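Local atomic coordinates of CheC-like superfamily protein (Shewanella oneidensis, PDB entry 3H2D), a protein that probably works in chemotaxis signalling as a CheX-type member of the CheC-like phosphatase family, whose relatives dephosphorylate the response regulator CheY. Residues B[93-98]-B[112-117]; B[8-13]-B[103-108]; B[55-60]-B[127-132]. One frame throughout, in Å; residues are numbered along the deposited sequence.

In the fold
From the N terminus, helix 8-21 comes first; its segment 8-13 meets 103-108, at the end of helix 84-107 and 90 residues further on, in contact 2. Later in the chain, strand 54-62 supplies segment 55-60, which meets 127-132, after strand 125-129 has come back beneath the sheet, in contact 3. Inside the loop so closed, helix 84-107 turns back through a short connection into strand 113-122, and contact 1 (93-98 with 112-117) packs the helix against the start of that strand, closing a short loop. Contact 1 is therefore nested within contact 3, whereas contact 2 crosses both. Contacts 1 and 2 share helix 84-107, and L58 of contact 3 reaches T98 and F10, joining the helical layer to the antiparallel sheet.

Contact 1 (B[93-98]-B[112-117]); sequences ITNMVT and FEMATP
T94 with P117 and T98 with M114 are the nearest backbone pairs, their CA atoms 6.6 and 7.2 Å apart, as helix segment 93-98 passes over 112-117, which leads into strand 113-122, outermost in the sheet of this chain. M114 is a selenomethionine. N95 bends its amide across the ring of P117 at about a right angle, with N95 OD1 3.4 Å from P117 CG. N95 OD1 also lies 3.6 Å from M114 SE, a contact of van der Waals kind. One helical turn on from T94, T98 CG2 stands anti to the backbone N (OG1 chi1 -50°), which directs the methyl to M114 CB at 3.8 Å and to the edge of the F112 ring, near its plane, at CE1. M114 is bent at chi3 (76°), so that M114 CE comes back against T98 C at 3.7 Å. T98 OG1 turns the other way, donating to T94 O at 2.7 Å; T98 N reaches that oxygen from the opposite face of its carbonyl plane. I47 of strand 43-51 touches T94, N95 and T98 from the sheet, while P117 also packs on K130 of the second subunit. A water donates to both N95 OD1 and A115 O. The helix and strand thus meet mainly through van der Waals contact plus this one water bridge, while the T98 hydroxyl is already satisfied within its own helix.

Contact 2 (B[8-13]-B[103-108]); sequences NPFLQS and NLLGQK
P9 and L104 bring the two helices closest, CA to CA 6.1 Å, where segments 8-13 and 103-107 run roughly antiparallel at 142° with their axes 9.8 Å apart. The proline ring at the start of helix 8-21 touches both leucines: P9 CG rests on L105 CG at 3.7 Å, the two side chains crossing at about a right angle, and P9 CB meets L104 CB at 4.1 Å. L105 sends CD1 to the F10 ring, with L105 CD1 3.8 Å from F10 CE2 and approaching obliquely, and CD2 to P9 CG. This is the pairing of two long helices that lie on one face of an antiparallel sheet in this CheX-family protein, the N-terminal end of one against the C-terminal end of the other; A101, a turn earlier on helix 84-107, continues the packing against P9 and F10, and F6, Y110 and F112 gather round L105. L104 is more exposed, and CD1 is the branch that reaches furthest across: L104 CD1 lies among oxygens, 3.7 Å from Q12 OE1 and 3.9 Å from S13 OG. Within its own helix S13 OG donates to P9 O at 2.7 Å with a C=O...donor angle of 163°. P9 O also accepts from S13 N, and these two bonds occupy the carbonyl that L104 CD1 approaches.

Contact 3 (B[55-60]-B[127-132]); sequences KGSLSI and ISHKAN
H129 reaches from strand 125-129 to two serines of strand 54-62, and hydrogen bonds at both ring nitrogens carry the contact. S57 OG lies 2.6 Å from H129 ND1, and S59 OG lies 2.9 Å from H129 NE2. S57 and S59, two residues apart, both point toward 127-132, and both hydroxyls lie at the edge of the ring, near its plane. Torsions between the backbone N and the carbonyl carbon (chi1 49° in S57 and 63° in S59) place each OG within reach of its nitrogen. Held at both nitrogens, the imidazole is probably fixed in its rotation. A water extends the polar set, 2.7 Å from S57 OG and accepting from A131 N at 2.9 Å. The strands run nearly antiparallel at 162°, but at 8.6 Å between axes they are stacked layers joined by side chains: strand 54-62 pairs within the central sheet with 43-51 and 145-153, while 127-129 pairs antiparallel with a strand of the second subunit. Van der Waals contact is slighter. I127 CG2 comes to 4.1 Å from S59 OG, and L46 touches both residues, while M118 of the second subunit packs on H129.

Contact 1 (B[93-98]-B[112-117])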
ATOM      1  N   ILE B  93       7.898   8.048   8.850  1.00 22.22           N
ATOM      2  CA  ILE B  93       6.993   7.782   9.975  1.00 24.05           C
ATOM      3  C   ILE B  93       6.517   6.346   9.924  1.00 22.69           C
ATOM      4  O   ILE B  93       6.486   5.634  10.956  1.00 21.25           O
ATOM      5  CB  ILE B  93       5.756   8.757   9.992  1.00 24.48           C
ATOM      6  CG1 ILE B  93       6.238  10.180  10.295  1.00 25.16           C
ATOM      7  CG2 ILE B  93       4.705   8.285  10.997  1.00 24.00           C
ATOM      8  CD1 ILE B  93       5.140  11.231  10.175  1.00 25.11           C
ATOM      9  N   THR B  94       6.148   5.886   8.725  1.00 23.15           N
ATOM     10  CA  THR B  94       5.694   4.501   8.566  1.00 24.07           C
ATOM     11  C   THR B  94       6.766   3.489   9.008  1.00 24.11           C
ATOM     12  O   THR B  94       6.460   2.485   9.727  1.00 23.73           O
ATOM     13  CB  THR B  94       5.278   4.225   7.106  1.00 23.20           C
ATOM     14  OG1 THR B  94       4.234   5.119   6.745  1.00 25.16           O
ATOM     15  CG2 THR B  94       4.782   2.810   6.935  1.00 21.02           C
ATOM     16  N   ASN B  95       8.011   3.730   8.584  1.00 23.16           N
ATOM     17  CA  ASN B  95       9.100   2.851   8.989  1.00 21.65           C
ATOM     18  C   ASN B  95       9.302   2.860  10.508  1.00 23.59           C
ATOM     19  O   ASN B  95       9.557   1.805  11.099  1.00 23.42           O
ATOM     20  CB  ASN B  95      10.425   3.259   8.358  1.00 24.47           C
ATOM     21  CG  ASN B  95      10.666   2.638   7.036  1.00 31.26           C
ATOM     22  OD1 ASN B  95      10.206   1.529   6.748  1.00 29.47           O
ATOM     23  ND2 ASN B  95      11.435   3.377   6.179  1.00 33.01           N
HETATM   24  N   MSE B  96       9.206   4.031  11.147  1.00 22.99           N
HETATM   25  CA  MSE B  96       9.422   4.087  12.599  1.00 25.32           C
HETATM   26  C   MSE B  96       8.276   3.471  13.406  1.00 24.25           C
HETATM   27  O   MSE B  96       8.531   2.840  14.423  1.00 21.54           O
HETATM   28  CB  MSE B  96       9.685   5.533  13.078  1.00 28.17           C
HETATM   29  CG  MSE B  96      10.910   6.109  12.500  1.00 31.46           C
HETATM   30 SE   MSE B  96      11.228   7.872  13.339  0.75 29.74          SE
HETATM   31  CE  MSE B  96       9.987   8.891  12.299  1.00 24.54           C
ATOM     32  N   VAL B  97       7.026   3.649  12.962  1.00 21.71           N
ATOM     33  CA  VAL B  97       5.871   3.006  13.608  1.00 21.86           C
ATOM     34  C   VAL B  97       5.978   1.466  13.541  1.00 21.66           C
ATOM     35  O   VAL B  97       5.827   0.739  14.549  1.00 19.25           O
ATOM     36  CB  VAL B  97       4.547   3.512  12.984  1.00 22.83           C
ATOM     37  CG1 VAL B  97       3.310   2.678  13.494  1.00 22.46           C
ATOM     38  CG2 VAL B  97       4.399   5.004  13.303  1.00 21.97           C
ATOM     39  N   THR B  98       6.266   0.982  12.336  1.00 19.91           N
ATOM     40  CA  THR B  98       6.358  -0.453  12.061  1.00 20.69           C
ATOM     41  C   THR B  98       7.554  -1.042  12.737  1.00 21.97           C
ATOM     42  O   THR B  98       7.474  -2.121  13.313  1.00 19.49           O
ATOM     43  CB  THR B  98       6.477  -0.711  10.558  1.00 22.42           C
ATOM     44  OG1 THR B  98       5.441   0.025   9.897  1.00 25.47           O
ATOM     45  CG2 THR B  98       6.288  -2.257  10.230  1.00 24.05           C
ATOM     46  N   PHE B 112       8.185 -10.757  12.988  1.00 20.51           N
ATOM     47  CA  PHE B 112       7.937 -10.403  11.578  1.00 21.32           C
ATOM     48  C   PHE B 112       9.022  -9.477  11.102  1.00 21.43           C
ATOM     49  O   PHE B 112       9.747  -8.845  11.907  1.00 22.23           O
ATOM     50  CB  PHE B 112       6.552  -9.768  11.338  1.00 21.41           C
ATOM     51  CG  PHE B 112       6.389  -8.405  11.911  1.00 22.89           C
ATOM     52  CD1 PHE B 112       6.723  -7.271  11.193  1.00 21.95           C
ATOM     53  CD2 PHE B 112       5.847  -8.256  13.179  1.00 23.31           C
ATOM     54  CE1 PHE B 112       6.555  -5.987  11.759  1.00 28.41           C
ATOM     55  CE2 PHE B 112       5.681  -7.029  13.735  1.00 24.88           C
ATOM     56  CZ  PHE B 112       6.014  -5.884  13.047  1.00 23.27           C
ATOM     57  N   GLU B 113       9.137  -9.424   9.768  1.00 23.16           N
ATOM     58  CA  GLU B 113      10.011  -8.502   9.053  1.00 22.90           C
ATOM     59  C   GLU B 113       9.083  -7.595   8.237  1.00 22.71           C
ATOM     60  O   GLU B 113       8.067  -8.045   7.696  1.00 23.07           O
ATOM     61  CB  GLU B 113      10.927  -9.256   8.085  1.00 25.42           C
ATOM     62  CG  GLU B 113      11.957 -10.181   8.690  1.00 32.15           C
ATOM     63  CD  GLU B 113      12.827  -9.475   9.692  1.00 38.68           C
ATOM     64  OE1 GLU B 113      13.117  -8.278   9.482  1.00 44.39           O
ATOM     65  OE2 GLU B 113      13.215 -10.124  10.700  1.00 52.85           O
HETATM   66  N   MSE B 114       9.425  -6.318   8.181  1.00 23.28           N
HETATM   67  CA  MSE B 114       8.720  -5.347   7.349  1.00 24.58           C
HETATM   68  C   MSE B 114       9.288  -5.325   5.935  1.00 23.78           C
HETATM   69  O   MSE B 114      10.473  -5.584   5.718  1.00 23.37           O
HETATM   70  CB  MSE B 114       8.818  -3.945   7.948  1.00 23.96           C
HETATM   71  CG  MSE B 114      10.138  -3.230   7.820  1.00 27.77           C
HETATM   72 SE   MSE B 114      10.005  -1.489   8.790  0.75 33.63          SE
HETATM   73  CE  MSE B 114      10.141  -2.312  10.468  1.00 26.16           C
ATOM     74  N   ALA B 115       8.423  -4.974   4.989  1.00 23.60           N
ATOM     75  CA  ALA B 115       8.821  -4.721   3.623  1.00 23.62           C
ATOM     76  C   ALA B 115       9.171  -3.230   3.620  1.00 25.00           C
ATOM     77  O   ALA B 115       9.758  -2.748   4.579  1.00 26.66           O
ATOM     78  CB  ALA B 115       7.680  -5.061   2.669  1.00 23.70           C
ATOM     79  N   THR B 116       8.847  -2.508   2.554  1.00 23.49           N
ATOM     80  CA  THR B 116       9.238  -1.130   2.417  1.00 22.03           C
ATOM     81  C   THR B 116       7.982  -0.234   2.218  1.00 20.85           C
ATOM     82  O   THR B 116       6.995  -0.671   1.668  1.00 23.53           O
ATOM     83  CB  THR B 116      10.203  -0.948   1.275  1.00 22.35           C
ATOM     84  OG1 THR B 116       9.612  -1.449   0.077  1.00 25.81           O
ATOM     85  CG2 THR B 116      11.515  -1.663   1.540  1.00 25.30           C
ATOM     86  N   PRO B 117       8.050   1.033   2.660  1.00 22.82           N
ATOM     87  CA  PRO B 117       6.842   1.825   2.634  1.00 23.42           C
ATOM     88  C   PRO B 117       6.402   2.226   1.233  1.00 23.01           C
ATOM     89  O   PRO B 117       7.214   2.427   0.357  1.00 21.12           O
ATOM     90  CB  PRO B 117       7.227   3.103   3.380  1.00 25.78           C
ATOM     91  CG  PRO B 117       8.414   2.744   4.165  1.00 24.35           C
ATOM     92  CD  PRO B 117       9.154   1.791   3.273  1.00 23.36           C
TER
HETATM   93  O   HOH W   1      11.271  -0.604   5.338  1.00 21.76           O

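Contact 2 (B[8-13]-B[103-108])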
ATOM      1  N   ASN B   8      -1.956  -2.389  19.673  1.00 19.91           N
ATOM      2  CA  ASN B   8      -1.353  -1.560  20.707  1.00 21.90           C
ATOM      3  C   ASN B   8       0.117  -1.167  20.455  1.00 22.96           C
ATOM      4  O   ASN B   8       0.455  -0.009  20.612  1.00 22.87           O
ATOM      5  CB  ASN B   8      -1.539  -2.169  22.105  1.00 24.74           C
ATOM      6  CG  ASN B   8      -2.998  -2.175  22.546  1.00 26.26           C
ATOM      7  OD1 ASN B   8      -3.809  -1.509  21.928  1.00 33.25           O
ATOM      8  ND2 ASN B   8      -3.322  -2.902  23.602  1.00 26.46           N
ATOM      9  N   PRO B   9       0.992  -2.109  20.055  1.00 22.98           N
ATOM     10  CA  PRO B   9       2.394  -1.739  19.698  1.00 23.05           C
ATOM     11  C   PRO B   9       2.524  -0.680  18.599  1.00 21.63           C
ATOM     12  O   PRO B   9       3.459   0.166  18.613  1.00 22.75           O
ATOM     13  CB  PRO B   9       2.998  -3.068  19.246  1.00 24.11           C
ATOM     14  CG  PRO B   9       2.123  -4.089  19.802  1.00 24.25           C
ATOM     15  CD  PRO B   9       0.773  -3.557  19.977  1.00 23.62           C
ATOM     16  N   PHE B  10       1.598  -0.729  17.641  1.00 20.76           N
ATOM     17  CA  PHE B  10       1.558   0.236  16.564  1.00 21.09           C
ATOM     18  C   PHE B  10       1.044   1.585  17.069  1.00 21.80           C
ATOM     19  O   PHE B  10       1.639   2.644  16.776  1.00 22.09           O
ATOM     20  CB  PHE B  10       0.675  -0.298  15.415  1.00 21.17           C
ATOM     21  CG  PHE B  10       1.167  -1.588  14.823  1.00 21.22           C
ATOM     22  CD1 PHE B  10       2.112  -1.577  13.814  1.00 22.43           C
ATOM     23  CD2 PHE B  10       0.720  -2.825  15.311  1.00 21.30           C
ATOM     24  CE1 PHE B  10       2.585  -2.795  13.249  1.00 23.34           C
ATOM     25  CE2 PHE B  10       1.194  -4.022  14.784  1.00 25.70           C
ATOM     26  CZ  PHE B  10       2.138  -4.006  13.742  1.00 24.39           C
ATOM     27  N   LEU B  11      -0.030   1.545  17.846  1.00 22.30           N
ATOM     28  CA  LEU B  11      -0.563   2.728  18.566  1.00 25.27           C
ATOM     29  C   LEU B  11       0.532   3.435  19.371  1.00 22.86           C
ATOM     30  O   LEU B  11       0.718   4.649  19.269  1.00 22.96           O
ATOM     31  CB  LEU B  11      -1.674   2.263  19.493  1.00 25.62           C
ATOM     32  CG  LEU B  11      -2.257   3.155  20.597  1.00 32.19           C
ATOM     33  CD1 LEU B  11      -2.584   4.498  20.056  1.00 34.23           C
ATOM     34  CD2 LEU B  11      -3.521   2.475  21.167  1.00 29.44           C
ATOM     35  N   GLN B  12       1.233   2.666  20.203  1.00 23.02           N
ATOM     36  CA  GLN B  12       2.231   3.246  21.101  1.00 25.30           C
ATOM     37  C   GLN B  12       3.365   3.879  20.291  1.00 23.68           C
ATOM     38  O   GLN B  12       3.835   4.967  20.599  1.00 23.98           O
ATOM     39  CB  GLN B  12       2.744   2.158  22.030  1.00 25.27           C
ATOM     40  CG  GLN B  12       1.659   1.647  23.014  1.00 31.27           C
ATOM     41  CD  GLN B  12       1.969   0.269  23.679  1.00 33.64           C
ATOM     42  OE1 GLN B  12       3.097  -0.276  23.582  1.00 33.79           O
ATOM     43  NE2 GLN B  12       0.940  -0.291  24.365  1.00 35.69           N
ATOM     44  N   SER B  13       3.782   3.184  19.237  1.00 21.37           N
ATOM     45  CA  SER B  13       4.879   3.659  18.420  1.00 21.11           C
ATOM     46  C   SER B  13       4.499   4.957  17.691  1.00 22.62           C
ATOM     47  O   SER B  13       5.331   5.845  17.596  1.00 21.37           O
ATOM     48  CB  SER B  13       5.398   2.574  17.439  1.00 23.04           C
ATOM     49  OG  SER B  13       5.803   1.434  18.179  1.00 25.69           O
ATOM     50  N   ASN B 103       9.856  -4.244  17.242  1.00 17.56           N
ATOM     51  CA  ASN B 103      10.608  -4.386  18.470  1.00 18.63           C
ATOM     52  C   ASN B 103       9.747  -4.847  19.662  1.00 17.42           C
ATOM     53  O   ASN B 103      10.095  -5.795  20.343  1.00 16.55           O
ATOM     54  CB  ASN B 103      11.284  -3.074  18.844  1.00 17.23           C
ATOM     55  CG  ASN B 103      12.206  -3.227  20.024  1.00 20.24           C
ATOM     56  OD1 ASN B 103      13.032  -4.143  20.085  1.00 19.12           O
ATOM     57  ND2 ASN B 103      12.070  -2.344  20.963  1.00 17.16           N
ATOM     58  N   LEU B 104       8.671  -4.112  19.910  1.00 16.97           N
ATOM     59  CA  LEU B 104       7.749  -4.438  20.999  1.00 18.37           C
ATOM     60  C   LEU B 104       7.121  -5.854  20.881  1.00 18.53           C
ATOM     61  O   LEU B 104       7.096  -6.604  21.852  1.00 18.27           O
ATOM     62  CB  LEU B 104       6.651  -3.361  21.042  1.00 18.16           C
ATOM     63  CG  LEU B 104       7.107  -1.968  21.494  1.00 21.13           C
ATOM     64  CD1 LEU B 104       5.966  -0.933  21.286  1.00 24.21           C
ATOM     65  CD2 LEU B 104       7.628  -1.994  22.946  1.00 23.62           C
ATOM     66  N   LEU B 105       6.594  -6.188  19.699  1.00 18.71           N
ATOM     67  CA  LEU B 105       6.088  -7.538  19.396  1.00 17.62           C
ATOM     68  C   LEU B 105       7.145  -8.657  19.459  1.00 17.76           C
ATOM     69  O   LEU B 105       6.886  -9.748  19.963  1.00 15.09           O
ATOM     70  CB  LEU B 105       5.347  -7.530  18.023  1.00 15.95           C
ATOM     71  CG  LEU B 105       3.979  -6.848  18.082  1.00 21.57           C
ATOM     72  CD1 LEU B 105       3.509  -6.456  16.662  1.00 18.42           C
ATOM     73  CD2 LEU B 105       2.932  -7.716  18.847  1.00 23.56           C
ATOM     74  N   GLY B 106       8.361  -8.377  19.006  1.00 17.22           N
ATOM     75  CA  GLY B 106       9.465  -9.338  19.129  1.00 17.21           C
ATOM     76  C   GLY B 106       9.787  -9.687  20.557  1.00 17.51           C
ATOM     77  O   GLY B 106      10.045 -10.882  20.870  1.00 20.23           O
ATOM     78  N   GLN B 107       9.733  -8.705  21.455  1.00 17.69           N
ATOM     79  CA  GLN B 107       9.916  -8.961  22.898  1.00 21.66           C
ATOM     80  C   GLN B 107       8.857  -9.903  23.457  1.00 20.85           C
ATOM     81  O   GLN B 107       9.085 -10.574  24.467  1.00 24.46           O
ATOM     82  CB  GLN B 107       9.870  -7.654  23.709  1.00 22.64           C
ATOM     83  CG  GLN B 107      10.998  -6.729  23.436  1.00 24.63           C
ATOM     84  CD  GLN B 107      10.812  -5.287  24.006  1.00 29.43           C
ATOM     85  OE1 GLN B 107       9.725  -4.888  24.471  1.00 37.87           O
ATOM     86  NE2 GLN B 107      11.898  -4.507  23.952  1.00 35.82           N
ATOM     87  N   LYS B 108       7.700  -9.936  22.819  1.00 20.92           N
ATOM     88  CA  LYS B 108       6.617 -10.839  23.188  1.00 20.68           C
ATOM     89  C   LYS B 108       6.522 -12.121  22.345  1.00 19.24           C
ATOM     90  O   LYS B 108       5.496 -12.797  22.371  1.00 22.38           O
ATOM     91  CB  LYS B 108       5.298 -10.104  23.115  1.00 20.86           C
ATOM     92  CG  LYS B 108       5.144  -9.068  24.200  1.00 23.55           C
ATOM     93  CD  LYS B 108       3.841  -8.310  24.016  1.00 27.34           C
ATOM     94  CE  LYS B 108       3.578  -7.315  25.119  1.00 27.07           C
ATOM     95  NZ  LYS B 108       2.103  -7.145  25.334  1.00 30.35           N
TER

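Contact 3 (B[55-60]-B[127-132])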
ATOM      1  N   LYS B  55       1.450 -13.231   8.062  1.00 31.30           N
ATOM      2  CA  LYS B  55       1.600 -12.142   7.120  1.00 28.51           C
ATOM      3  C   LYS B  55       0.505 -11.098   7.304  1.00 26.43           C
ATOM      4  O   LYS B  55      -0.608 -11.393   7.712  1.00 23.33           O
ATOM      5  CB  LYS B  55       1.704 -12.621   5.682  1.00 30.13           C
ATOM      6  CG  LYS B  55       0.541 -13.338   5.094  1.00 33.01           C
ATOM      7  CD  LYS B  55       0.800 -13.759   3.633  1.00 31.71           C
ATOM      8  CE  LYS B  55       2.004 -14.683   3.498  1.00 37.54           C
ATOM      9  NZ  LYS B  55       2.120 -15.175   2.110  1.00 38.75           N
ATOM     10  N   GLY B  56       0.835  -9.857   7.000  1.00 24.06           N
ATOM     11  CA  GLY B  56      -0.171  -8.841   7.117  1.00 23.23           C
ATOM     12  C   GLY B  56       0.225  -7.515   6.589  1.00 23.57           C
ATOM     13  O   GLY B  56       1.210  -7.387   5.875  1.00 21.87           O
ATOM     14  N   SER B  57      -0.553  -6.528   7.008  1.00 21.51           N
ATOM     15  CA  SER B  57      -0.500  -5.206   6.415  1.00 23.32           C
ATOM     16  C   SER B  57      -0.799  -4.152   7.459  1.00 22.49           C
ATOM     17  O   SER B  57      -1.582  -4.386   8.375  1.00 22.76           O
ATOM     18  CB  SER B  57      -1.546  -5.115   5.272  1.00 22.57           C
ATOM     19  OG  SER B  57      -2.851  -5.584   5.694  1.00 24.09           O
ATOM     20  N   LEU B  58      -0.137  -3.002   7.317  1.00 24.19           N
ATOM     21  CA  LEU B  58      -0.362  -1.801   8.120  1.00 22.33           C
ATOM     22  C   LEU B  58      -0.569  -0.600   7.202  1.00 21.63           C
ATOM     23  O   LEU B  58       0.136  -0.453   6.222  1.00 22.95           O
ATOM     24  CB  LEU B  58       0.869  -1.516   8.962  1.00 22.23           C
ATOM     25  CG  LEU B  58       0.980  -0.162   9.658  1.00 25.40           C
ATOM     26  CD1 LEU B  58      -0.123  -0.029  10.723  1.00 28.57           C
ATOM     27  CD2 LEU B  58       2.357  -0.038  10.271  1.00 30.56           C
ATOM     28  N   SER B  59      -1.568   0.221   7.524  1.00 22.91           N
ATOM     29  CA  SER B  59      -1.775   1.542   6.887  1.00 20.58           C
ATOM     30  C   SER B  59      -1.910   2.618   7.962  1.00 21.23           C
ATOM     31  O   SER B  59      -2.539   2.406   8.992  1.00 22.07           O
ATOM     32  CB  SER B  59      -2.971   1.587   5.918  1.00 22.41           C
ATOM     33  OG  SER B  59      -4.202   1.340   6.554  1.00 21.99           O
ATOM     34  N   ILE B  60      -1.286   3.765   7.713  1.00 22.69           N
ATOM     35  CA  ILE B  60      -1.410   4.932   8.573  1.00 22.42           C
ATOM     36  C   ILE B  60      -1.883   6.055   7.649  1.00 22.80           C
ATOM     37  O   ILE B  60      -1.172   6.454   6.767  1.00 23.61           O
ATOM     38  CB  ILE B  60      -0.066   5.332   9.212  1.00 21.53           C
ATOM     39  CG1 ILE B  60       0.607   4.154   9.922  1.00 25.04           C
ATOM     40  CG2 ILE B  60      -0.214   6.488  10.212  1.00 25.40           C
ATOM     41  CD1 ILE B  60       2.113   4.482  10.281  1.00 26.36           C
ATOM     42  N   ILE B 127      -8.472   3.059   2.277  1.00 23.64           N
ATOM     43  CA  ILE B 127      -7.657   1.849   2.164  1.00 26.00           C
ATOM     44  C   ILE B 127      -8.491   0.660   2.640  1.00 26.51           C
ATOM     45  O   ILE B 127      -9.162   0.729   3.681  1.00 27.05           O
ATOM     46  CB  ILE B 127      -6.342   1.928   3.020  1.00 28.03           C
ATOM     47  CG1 ILE B 127      -5.613   3.315   2.884  1.00 30.62           C
ATOM     48  CG2 ILE B 127      -5.395   0.742   2.680  1.00 26.42           C
ATOM     49  CD1 ILE B 127      -5.010   3.612   1.542  1.00 29.59           C
ATOM     50  N   SER B 128      -8.453  -0.432   1.885  1.00 24.64           N
ATOM     51  CA  SER B 128      -9.096  -1.663   2.237  1.00 26.27           C
ATOM     52  C   SER B 128      -8.023  -2.759   2.285  1.00 26.15           C
ATOM     53  O   SER B 128      -7.325  -2.994   1.280  1.00 25.55           O
ATOM     54  CB  SER B 128     -10.141  -1.991   1.196  1.00 28.12           C
ATOM     55  OG  SER B 128     -10.648  -3.298   1.396  1.00 37.13           O
ATOM     56  N   HIS B 129      -7.900  -3.399   3.447  1.00 24.95           N
ATOM     57  CA  HIS B 129      -6.959  -4.529   3.664  1.00 22.06           C
ATOM     58  C   HIS B 129      -7.646  -5.812   3.298  1.00 22.07           C
ATOM     59  O   HIS B 129      -8.754  -6.069   3.792  1.00 24.09           O
ATOM     60  CB  HIS B 129      -6.551  -4.595   5.129  1.00 23.80           C
ATOM     61  CG  HIS B 129      -5.755  -3.427   5.589  1.00 26.15           C
ATOM     62  ND1 HIS B 129      -4.480  -3.555   6.088  1.00 27.13           N
ATOM     63  CD2 HIS B 129      -6.023  -2.103   5.555  1.00 22.61           C
ATOM     64  CE1 HIS B 129      -4.020  -2.358   6.404  1.00 27.89           C
ATOM     65  NE2 HIS B 129      -4.921  -1.455   6.058  1.00 21.26           N
ATOM     66  N   LYS B 130      -6.990  -6.625   2.472  1.00 21.51           N
ATOM     67  CA  LYS B 130      -7.596  -7.814   1.913  1.00 24.17           C
ATOM     68  C   LYS B 130      -7.118  -9.124   2.514  1.00 27.18           C
ATOM     69  O   LYS B 130      -7.586 -10.162   2.102  1.00 27.07           O
ATOM     70  CB  LYS B 130      -7.486  -7.813   0.369  1.00 24.10           C
ATOM     71  CG  LYS B 130      -8.050  -6.549  -0.247  1.00 24.36           C
ATOM     72  CD  LYS B 130      -9.605  -6.511  -0.122  1.00 24.26           C
ATOM     73  CE  LYS B 130     -10.171  -5.315  -0.880  1.00 26.71           C
ATOM     74  NZ  LYS B 130     -11.647  -5.113  -0.767  1.00 23.03           N
ATOM     75  N   ALA B 131      -6.247  -9.103   3.513  1.00 30.50           N
ATOM     76  CA  ALA B 131      -5.894 -10.358   4.221  1.00 32.10           C
ATOM     77  C   ALA B 131      -7.137 -11.126   4.689  1.00 32.32           C
ATOM     78  O   ALA B 131      -8.179 -10.543   4.963  1.00 33.38           O
ATOM     79  CB  ALA B 131      -4.990 -10.090   5.442  1.00 30.64           C
ATOM     80  N   ASN B 132      -7.012 -12.439   4.790  1.00 34.45           N
ATOM     81  CA  ASN B 132      -8.073 -13.246   5.365  1.00 35.07           C
ATOM     82  C   ASN B 132      -7.770 -13.309   6.848  1.00 35.85           C
ATOM     83  O   ASN B 132      -7.150 -14.266   7.326  1.00 36.71           O
ATOM     84  CB  ASN B 132      -8.099 -14.664   4.772  1.00 34.53           C
ATOM     85  CG  ASN B 132      -9.113 -15.565   5.470  1.00 37.48           C
TER
HETATM   86  O   HOH W   2      -3.995  -7.248   3.844  1.00 26.56           O